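Local atomic coordinates of putative NADP oxidoreductase BF3122 (Bacteroides fragilis, PDB entry 3D1L), a protein that is probably an NADP-dependent oxidoreductase, pairing a Rossmann-type nucleotide-binding domain with a helical domain related to the C-terminal domain of 6-phosphogluconate dehydrogenase. Residues L62-L76 against G87-T101. Numbering follows the deposited sequence.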
ATOM      1  N   LEU B  62       1.415 -16.550 -34.457  1.00 44.87           N
ATOM      2  CA  LEU B  62       0.905 -17.849 -33.981  1.00 45.45           C
ATOM      3  C   LEU B  62       1.217 -19.002 -34.934  1.00 46.08           C
ATOM      4  O   LEU B  62       1.320 -20.153 -34.515  1.00 47.27           O
ATOM      5  CB  LEU B  62      -0.601 -17.786 -33.736  1.00 45.38           C
ATOM      6  CG  LEU B  62      -0.995 -16.864 -32.579  1.00 45.87           C
ATOM      7  CD1 LEU B  62      -2.479 -16.550 -32.573  1.00 44.70           C
ATOM      8  CD2 LEU B  62      -0.545 -17.477 -31.249  1.00 42.06           C
ATOM      9  N   ALA B  63       1.375 -18.697 -36.214  1.00 45.38           N
ATOM     10  CA  ALA B  63       1.695 -19.720 -37.196  1.00 45.27           C
ATOM     11  C   ALA B  63       3.105 -20.272 -36.974  1.00 44.80           C
ATOM     12  O   ALA B  63       3.424 -21.369 -37.416  1.00 44.86           O
ATOM     13  CB  ALA B  63       1.529 -19.159 -38.605  1.00 44.33           C
ATOM     14  N   GLU B  64       3.945 -19.491 -36.296  0.50 44.54           N
ATOM     15  CA  GLU B  64       5.317 -19.899 -35.978  0.50 43.90           C
ATOM     16  C   GLU B  64       5.435 -20.595 -34.615  0.50 43.82           C
ATOM     17  O   GLU B  64       6.533 -20.989 -34.211  0.50 43.94           O
ATOM     18  CB  GLU B  64       6.254 -18.689 -36.001  0.50 44.12           C
ATOM     19  CG  GLU B  64       6.844 -18.326 -37.353  0.50 42.95           C
ATOM     20  CD  GLU B  64       7.718 -17.068 -37.294  0.50 43.14           C
ATOM     21  OE1 GLU B  64       7.992 -16.567 -36.180  0.50 37.66           O
ATOM     22  OE2 GLU B  64       8.135 -16.581 -38.379  0.50 43.76           O
ATOM     23  N   VAL B  65       4.312 -20.746 -33.917  1.00 43.53           N
ATOM     24  CA  VAL B  65       4.303 -21.313 -32.551  1.00 43.35           C
ATOM     25  C   VAL B  65       4.701 -22.790 -32.552  1.00 42.92           C
ATOM     26  O   VAL B  65       4.160 -23.574 -33.336  1.00 43.00           O
ATOM     27  CB  VAL B  65       2.937 -21.136 -31.851  1.00 43.14           C
ATOM     28  CG1 VAL B  65       2.764 -22.116 -30.668  1.00 42.64           C
ATOM     29  CG2 VAL B  65       2.789 -19.695 -31.331  1.00 44.65           C
ATOM     30  N   ASN B  66       5.648 -23.139 -31.677  1.00 42.24           N
ATOM     31  CA  ASN B  66       6.177 -24.492 -31.555  1.00 41.65           C
ATOM     32  C   ASN B  66       5.050 -25.461 -31.220  1.00 41.35           C
ATOM     33  O   ASN B  66       4.403 -25.324 -30.186  1.00 41.36           O
ATOM     34  CB  ASN B  66       7.288 -24.519 -30.507  1.00 41.83           C
ATOM     35  CG  ASN B  66       7.874 -25.900 -30.296  1.00 42.59           C
ATOM     36  OD1 ASN B  66       7.149 -26.884 -30.129  1.00 41.88           O
ATOM     37  ND2 ASN B  66       9.206 -25.979 -30.284  1.00 42.91           N
ATOM     38  N   PRO B  67       4.771 -26.412 -32.136  1.00 40.84           N
ATOM     39  CA  PRO B  67       3.659 -27.356 -31.980  1.00 39.37           C
ATOM     40  C   PRO B  67       4.014 -28.643 -31.228  1.00 38.59           C
ATOM     41  O   PRO B  67       3.183 -29.571 -31.190  1.00 38.34           O
ATOM     42  CB  PRO B  67       3.313 -27.697 -33.427  1.00 39.22           C
ATOM     43  CG  PRO B  67       4.638 -27.675 -34.110  1.00 40.61           C
ATOM     44  CD  PRO B  67       5.466 -26.594 -33.427  1.00 39.88           C
ATOM     45  N   TYR B  68       5.200 -28.705 -30.634  1.00 37.02           N
ATOM     46  CA  TYR B  68       5.718 -29.984 -30.115  1.00 37.57           C
ATOM     47  C   TYR B  68       5.755 -30.079 -28.580  1.00 38.41           C
ATOM     48  O   TYR B  68       6.153 -31.107 -28.035  1.00 38.02           O
ATOM     49  CB  TYR B  68       7.089 -30.339 -30.738  1.00 36.44           C
ATOM     50  CG  TYR B  68       7.100 -30.244 -32.244  1.00 35.17           C
ATOM     51  CD1 TYR B  68       6.325 -31.111 -33.038  1.00 34.22           C
ATOM     52  CD2 TYR B  68       7.868 -29.285 -32.881  1.00 33.88           C
ATOM     53  CE1 TYR B  68       6.331 -31.005 -34.430  1.00 34.38           C
ATOM     54  CE2 TYR B  68       7.878 -29.174 -34.253  1.00 35.24           C
ATOM     55  CZ  TYR B  68       7.115 -30.031 -35.028  1.00 35.41           C
ATOM     56  OH  TYR B  68       7.155 -29.882 -36.411  1.00 35.60           O
ATOM     57  N   ALA B  69       5.275 -29.022 -27.911  1.00 39.14           N
ATOM     58  CA  ALA B  69       5.278 -28.920 -26.463  1.00 39.88           C
ATOM     59  C   ALA B  69       4.116 -29.678 -25.823  1.00 40.50           C
ATOM     60  O   ALA B  69       3.093 -29.962 -26.471  1.00 41.64           O
ATOM     61  CB  ALA B  69       5.257 -27.436 -26.039  1.00 39.46           C
ATOM     62  N   LYS B  70       4.273 -29.950 -24.535  1.00 40.40           N
ATOM     63  CA  LYS B  70       3.305 -30.677 -23.728  1.00 40.77           C
ATOM     64  C   LYS B  70       2.320 -29.740 -23.038  1.00 40.31           C
ATOM     65  O   LYS B  70       1.161 -30.093 -22.796  1.00 40.79           O
ATOM     66  CB  LYS B  70       4.078 -31.528 -22.695  1.00 41.50           C
ATOM     67  CG  LYS B  70       3.265 -32.179 -21.597  1.00 42.29           C
ATOM     68  CD  LYS B  70       2.291 -33.231 -22.072  1.00 43.21           C
ATOM     69  CE  LYS B  70       1.276 -33.479 -20.942  1.00 45.53           C
ATOM     70  NZ  LYS B  70       0.206 -34.477 -21.229  1.00 48.16           N
ATOM     71  N   LEU B  71       2.775 -28.532 -22.728  1.00 39.42           N
ATOM     72  CA  LEU B  71       1.951 -27.587 -22.009  1.00 38.70           C
ATOM     73  C   LEU B  71       2.015 -26.210 -22.651  1.00 38.53           C
ATOM     74  O   LEU B  71       3.100 -25.667 -22.876  1.00 37.70           O
ATOM     75  CB  LEU B  71       2.368 -27.520 -20.527  1.00 38.72           C
ATOM     76  CG  LEU B  71       1.562 -26.558 -19.641  1.00 37.81           C
ATOM     77  CD1 LEU B  71       0.125 -27.062 -19.502  1.00 36.39           C
ATOM     78  CD2 LEU B  71       2.199 -26.401 -18.251  1.00 38.05           C
ATOM     79  N   TYR B  72       0.832 -25.669 -22.932  1.00 38.52           N
ATOM     80  CA  TYR B  72       0.660 -24.353 -23.481  1.00 39.16           C
ATOM     81  C   TYR B  72      -0.070 -23.482 -22.459  1.00 39.55           C
ATOM     82  O   TYR B  72      -1.238 -23.737 -22.126  1.00 38.99           O
ATOM     83  CB  TYR B  72      -0.123 -24.444 -24.786  1.00 39.43           C
ATOM     84  CG  TYR B  72       0.671 -25.141 -25.878  1.00 41.34           C
ATOM     85  CD1 TYR B  72       1.440 -24.393 -26.771  1.00 41.32           C
ATOM     86  CD2 TYR B  72       0.669 -26.540 -26.009  1.00 41.88           C
ATOM     87  CE1 TYR B  72       2.187 -25.003 -27.771  1.00 43.36           C
ATOM     88  CE2 TYR B  72       1.408 -27.162 -27.027  1.00 43.25           C
ATOM     89  CZ  TYR B  72       2.164 -26.376 -27.888  1.00 41.28           C
ATOM     90  OH  TYR B  72       2.904 -26.922 -28.876  1.00 42.17           O
ATOM     91  N   ILE B  73       0.636 -22.474 -21.947  1.00 40.31           N
ATOM     92  CA  ILE B  73       0.083 -21.572 -20.933  1.00 40.26           C
ATOM     93  C   ILE B  73      -0.371 -20.289 -21.598  1.00 40.82           C
ATOM     94  O   ILE B  73       0.448 -19.530 -22.126  1.00 40.30           O
ATOM     95  CB  ILE B  73       1.079 -21.252 -19.809  1.00 41.04           C
ATOM     96  CG1 ILE B  73       1.596 -22.552 -19.154  1.00 40.03           C
ATOM     97  CG2 ILE B  73       0.388 -20.286 -18.769  1.00 39.63           C
ATOM     98  CD1 ILE B  73       2.707 -22.353 -18.152  1.00 40.52           C
ATOM     99  N   VAL B  74      -1.681 -20.081 -21.604  1.00 40.87           N
ATOM    100  CA  VAL B  74      -2.282 -19.000 -22.352  1.00 42.29           C
ATOM    101  C   VAL B  74      -2.699 -17.899 -21.385  1.00 43.98           C
ATOM    102  O   VAL B  74      -3.505 -18.110 -20.478  1.00 42.56           O
ATOM    103  CB  VAL B  74      -3.452 -19.515 -23.233  1.00 42.15           C
ATOM    104  CG1 VAL B  74      -4.027 -18.414 -24.087  1.00 40.21           C
ATOM    105  CG2 VAL B  74      -2.989 -20.731 -24.096  1.00 40.97           C
ATOM    106  N   SER B  75      -2.076 -16.736 -21.566  1.00 46.92           N
ATOM    107  CA  SER B  75      -2.349 -15.543 -20.770  1.00 49.48           C
ATOM    108  C   SER B  75      -2.737 -14.425 -21.718  1.00 51.56           C
ATOM    109  O   SER B  75      -1.910 -13.582 -22.066  1.00 53.64           O
ATOM    110  CB  SER B  75      -1.093 -15.119 -20.003  1.00 49.14           C
ATOM    111  OG  SER B  75      -0.705 -16.085 -19.060  1.00 50.14           O
ATOM    112  N   LEU B  76      -3.970 -14.415 -22.171  1.00 53.57           N
ATOM    113  CA  LEU B  76      -4.388 -13.415 -23.129  1.00 55.85           C
ATOM    114  C   LEU B  76      -5.736 -12.824 -22.713  1.00 57.40           C
ATOM    115  O   LEU B  76      -6.518 -13.481 -22.021  1.00 57.74           O
ATOM    116  CB  LEU B  76      -4.456 -14.018 -24.543  1.00 55.59           C
ATOM    117  CG  LEU B  76      -3.171 -14.338 -25.331  1.00 56.48           C
ATOM    118  CD1 LEU B  76      -3.484 -14.908 -26.727  1.00 56.41           C
ATOM    119  CD2 LEU B  76      -2.242 -13.127 -25.462  1.00 55.29           C
ATOM    120  N   GLY B  87      -5.741 -20.838 -33.909  1.00 58.47           N
ATOM    121  CA  GLY B  87      -4.332 -20.635 -34.224  1.00 58.69           C
ATOM    122  C   GLY B  87      -3.466 -21.140 -33.079  1.00 59.11           C
ATOM    123  O   GLY B  87      -2.326 -21.569 -33.293  1.00 59.59           O
ATOM    124  N   ILE B  88      -4.014 -21.112 -31.860  1.00 58.72           N
ATOM    125  CA  ILE B  88      -3.342 -21.711 -30.700  1.00 58.16           C
ATOM    126  C   ILE B  88      -3.435 -23.240 -30.715  1.00 58.10           C
ATOM    127  O   ILE B  88      -2.460 -23.923 -30.371  1.00 58.03           O
ATOM    128  CB  ILE B  88      -3.896 -21.189 -29.348  1.00 58.14           C
ATOM    129  CG1 ILE B  88      -3.593 -19.682 -29.166  1.00 57.08           C
ATOM    130  CG2 ILE B  88      -3.365 -22.070 -28.159  1.00 57.60           C
ATOM    131  CD1 ILE B  88      -4.628 -18.924 -28.325  1.00 53.14           C
ATOM    132  N   VAL B  89      -4.598 -23.774 -31.105  1.00 57.28           N
ATOM    133  CA  VAL B  89      -4.850 -25.214 -30.929  1.00 56.20           C
ATOM    134  C   VAL B  89      -4.518 -26.198 -32.062  1.00 55.24           C
ATOM    135  O   VAL B  89      -4.312 -27.378 -31.775  1.00 55.84           O
ATOM    136  CB  VAL B  89      -6.288 -25.504 -30.368  1.00 56.71           C
ATOM    137  CG1 VAL B  89      -6.573 -24.619 -29.149  1.00 55.37           C
ATOM    138  CG2 VAL B  89      -7.380 -25.359 -31.452  1.00 55.39           C
ATOM    139  N   GLU B  90      -4.453 -25.727 -33.308  0.50 54.62           N
ATOM    140  CA  GLU B  90      -4.240 -26.613 -34.478  0.50 53.56           C
ATOM    141  C   GLU B  90      -2.819 -27.202 -34.580  0.50 52.84           C
ATOM    142  O   GLU B  90      -1.839 -26.529 -34.246  0.50 52.68           O
ATOM    143  CB  GLU B  90      -4.613 -25.892 -35.785  0.50 53.66           C
ATOM    144  CG  GLU B  90      -6.115 -25.769 -36.032  0.50 53.10           C
ATOM    145  CD  GLU B  90      -6.456 -24.915 -37.243  0.50 52.99           C
ATOM    146  OE1 GLU B  90      -5.841 -23.841 -37.435  0.50 52.05           O
ATOM    147  OE2 GLU B  90      -7.357 -25.316 -38.003  0.50 52.28           O
ATOM    148  N   GLY B  91      -2.728 -28.455 -35.036  1.00 52.45           N
ATOM    149  CA  GLY B  91      -1.434 -29.154 -35.231  1.00 50.68           C
ATOM    150  C   GLY B  91      -0.614 -29.545 -33.996  1.00 49.63           C
ATOM    151  O   GLY B  91       0.607 -29.803 -34.097  1.00 48.49           O
ATOM    152  N   LYS B  92      -1.267 -29.579 -32.826  1.00 48.04           N
ATOM    153  CA  LYS B  92      -0.589 -29.933 -31.570  1.00 46.62           C
ATOM    154  C   LYS B  92      -0.685 -31.422 -31.314  1.00 45.54           C
ATOM    155  O   LYS B  92      -1.482 -32.125 -31.934  1.00 45.22           O
ATOM    156  CB  LYS B  92      -1.175 -29.182 -30.361  1.00 46.76           C
ATOM    157  CG  LYS B  92      -1.392 -27.718 -30.566  1.00 46.73           C
ATOM    158  CD  LYS B  92      -0.106 -26.943 -30.714  1.00 47.67           C
ATOM    159  CE  LYS B  92      -0.421 -25.649 -31.436  1.00 49.38           C
ATOM    160  NZ  LYS B  92       0.452 -24.575 -31.003  1.00 52.31           N
ATOM    161  N   ARG B  93       0.124 -31.901 -30.377  1.00 44.92           N
ATOM    162  CA  ARG B  93       0.045 -33.294 -29.960  1.00 44.15           C
ATOM    163  C   ARG B  93      -1.297 -33.518 -29.274  1.00 44.93           C
ATOM    164  O   ARG B  93      -1.812 -32.632 -28.576  1.00 43.56           O
ATOM    165  CB  ARG B  93       1.193 -33.628 -28.997  1.00 43.88           C
ATOM    166  CG  ARG B  93       2.583 -33.383 -29.573  1.00 40.61           C
ATOM    167  CD  ARG B  93       3.596 -33.141 -28.464  1.00 38.70           C
ATOM    168  NE  ARG B  93       3.672 -34.262 -27.508  1.00 37.62           N
ATOM    169  CZ  ARG B  93       4.330 -34.219 -26.352  1.00 37.10           C
ATOM    170  NH1 ARG B  93       5.003 -33.125 -26.002  1.00 37.70           N
ATOM    171  NH2 ARG B  93       4.356 -35.283 -25.555  1.00 38.16           N
ATOM    172  N   GLU B  94      -1.853 -34.708 -29.474  1.00 45.70           N
ATOM    173  CA  GLU B  94      -3.079 -35.123 -28.816  1.00 47.06           C
ATOM    174  C   GLU B  94      -3.005 -34.936 -27.288  1.00 46.39           C
ATOM    175  O   GLU B  94      -3.939 -34.426 -26.674  1.00 46.29           O
ATOM    176  CB  GLU B  94      -3.349 -36.582 -29.150  1.00 47.81           C
ATOM    177  CG  GLU B  94      -4.702 -36.829 -29.769  1.00 52.84           C
ATOM    178  CD  GLU B  94      -5.788 -37.154 -28.755  1.00 58.35           C
ATOM    179  OE1 GLU B  94      -6.975 -36.997 -29.119  1.00 61.93           O
ATOM    180  OE2 GLU B  94      -5.481 -37.573 -27.608  1.00 61.95           O
ATOM    181  N   GLU B  95      -1.883 -35.316 -26.684  1.00 46.08           N
ATOM    182  CA  GLU B  95      -1.715 -35.192 -25.217  1.00 46.30           C
ATOM    183  C   GLU B  95      -1.302 -33.806 -24.702  1.00 45.02           C
ATOM    184  O   GLU B  95      -1.143 -33.638 -23.499  1.00 44.72           O
ATOM    185  CB  GLU B  95      -0.693 -36.215 -24.715  1.00 46.56           C
ATOM    186  CG  GLU B  95       0.716 -35.881 -25.158  1.00 49.31           C
ATOM    187  CD  GLU B  95       1.733 -36.921 -24.739  1.00 52.94           C
ATOM    188  OE1 GLU B  95       2.211 -37.642 -25.636  1.00 50.68           O
ATOM    189  OE2 GLU B  95       2.049 -37.001 -23.519  1.00 56.24           O
ATOM    190  N   ALA B  96      -1.061 -32.843 -25.591  1.00 44.10           N
ATOM    191  CA  ALA B  96      -0.731 -31.476 -25.137  1.00 44.22           C
ATOM    192  C   ALA B  96      -1.851 -30.919 -24.264  1.00 43.71           C
ATOM    193  O   ALA B  96      -3.031 -31.167 -24.514  1.00 43.69           O
ATOM    194  CB  ALA B  96      -0.475 -30.557 -26.310  1.00 44.02           C
ATOM    195  N   LEU B  97      -1.477 -30.193 -23.222  1.00 43.26           N
ATOM    196  CA  LEU B  97      -2.460 -29.594 -22.334  1.00 43.37           C
ATOM    197  C   LEU B  97      -2.549 -28.091 -22.601  1.00 42.13           C
ATOM    198  O   LEU B  97      -1.521 -27.398 -22.558  1.00 42.34           O
ATOM    199  CB  LEU B  97      -2.052 -29.941 -20.888  1.00 43.64           C
ATOM    200  CG  LEU B  97      -2.830 -29.671 -19.603  1.00 45.74           C
ATOM    201  CD1 LEU B  97      -4.327 -29.752 -19.795  1.00 48.47           C
ATOM    202  CD2 LEU B  97      -2.384 -30.625 -18.460  1.00 44.07           C
HETATM  203  N   MSE B  98      -3.740 -27.588 -22.941  1.00 41.41           N
HETATM  204  CA  MSE B  98      -3.935 -26.114 -23.044  1.00 41.20           C
HETATM  205  C   MSE B  98      -4.607 -25.596 -21.803  1.00 40.33           C
HETATM  206  O   MSE B  98      -5.718 -26.022 -21.449  1.00 39.52           O
HETATM  207  CB  MSE B  98      -4.763 -25.613 -24.242  1.00 41.63           C
HETATM  208  CG  MSE B  98      -5.128 -26.583 -25.306  1.00 46.59           C
HETATM  209 SE   MSE B  98      -3.635 -27.454 -26.139  0.50 54.54          SE
HETATM  210  CE  MSE B  98      -2.714 -25.846 -26.673  1.00 42.54           C
ATOM    211  N   VAL B  99      -3.929 -24.669 -21.150  1.00 39.48           N
ATOM    212  CA  VAL B  99      -4.474 -24.009 -19.975  1.00 38.49           C
ATOM    213  C   VAL B  99      -4.487 -22.500 -20.157  1.00 39.02           C
ATOM    214  O   VAL B  99      -3.684 -21.935 -20.903  1.00 38.29           O
ATOM    215  CB  VAL B  99      -3.713 -24.412 -18.665  1.00 38.97           C
ATOM    216  CG1 VAL B  99      -3.677 -25.930 -18.512  1.00 37.37           C
ATOM    217  CG2 VAL B  99      -2.296 -23.818 -18.617  1.00 36.79           C
ATOM    218  N   HIS B 100      -5.430 -21.845 -19.494  1.00 39.58           N
ATOM    219  CA  HIS B 100      -5.354 -20.400 -19.377  1.00 39.83           C
ATOM    220  C   HIS B 100      -5.157 -20.019 -17.925  1.00 39.75           C
ATOM    221  O   HIS B 100      -5.251 -20.866 -17.042  1.00 39.35           O
ATOM    222  CB  HIS B 100      -6.546 -19.714 -20.017  1.00 39.04           C
ATOM    223  CG  HIS B 100      -7.835 -19.956 -19.320  1.00 40.59           C
ATOM    224  ND1 HIS B 100      -8.158 -19.347 -18.121  1.00 41.27           N
ATOM    225  CD2 HIS B 100      -8.904 -20.717 -19.657  1.00 42.20           C
ATOM    226  CE1 HIS B 100      -9.375 -19.716 -17.758  1.00 39.75           C
ATOM    227  NE2 HIS B 100      -9.847 -20.550 -18.668  1.00 42.68           N
ATOM    228  N   THR B 101      -4.851 -18.753 -17.694  1.00 40.21           N
ATOM    229  CA  THR B 101      -4.465 -18.273 -16.376  1.00 40.90           C
ATOM    230  C   THR B 101      -5.438 -17.236 -15.811  1.00 40.93           C
ATOM    231  O   THR B 101      -5.088 -16.476 -14.890  1.00 42.21           O
ATOM    232  CB  THR B 101      -3.088 -17.642 -16.450  1.00 40.35           C
ATOM    233  OG1 THR B 101      -3.088 -16.662 -17.487  1.00 39.48           O
ATOM    234  CG2 THR B 101      -2.042 -18.691 -16.796  1.00 41.17           C
TER
HETATM  235  O   HOH W   1       1.763 -30.135 -28.904  1.00 39.83           O
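Strands 71-74 and 97-100 run parallel, and a ladder of backbone hydrogen bonds joins them: K70 O accepts from L97 N, Y72 N reaches L97 O at 2.9 Å, Y72 O takes V99 N, and V74 N closes on V99 O. The ladder ends in a weak bond from T101 N to V74 O. Beyond it S75 OG and T101 OG1 share a hydrogen bond of 2.9 Å; each small side chain brings a hydroxyl to the other, and either may donate.

Apolar side chains line the face of L71, I73, L97 and V99, where L71 carries its CG anti to the backbone N (chi1 -179°), bringing CD1 to 3.9 Å from L97 CB. The other face carries Y72, V74, M98 and H100. There V74 CG2 meets CG2 of the branched I88, from helix 78-89, at 4.3 Å. The selenomethionine methyl M98 CE lies 3.5 Å from Y72 CB, its selenium making an oblique Met-aromatic contact with the ring. A96 CB is small enough to fit at the ring edge, and the K92 chain passes obliquely by the phenol end. The Y72 hydroxyl hydrogen-bonds N66 O at 2.6 Å, in the carbonyl plane on a lone pair, tying the loop before the strand to the ring.

Polar contacts hold the turns. K70, bent at chi2 (65°), hydrogen-bonds E95 O through NZ at 2.8 Å and makes a long salt bridge to E95 OE2; R93 NH2 and E95 OE1 form another, completing a charged network. R93 NH1 donates to Y68 O from above the carbonyl plane. Long, flexible K70 and R93 can thus carry charge from partly exposed positions to backbone carbonyls. A water bridges P67 O, A69 O and R93 N.

The two strands and helix 78-89 form a beta-alpha-beta unit of the Rossmann-type sheet. Strand 12-16 hydrogen-bonds to 71-74 along its other edge, and helix 146-157 packs over L71, L97 and V99.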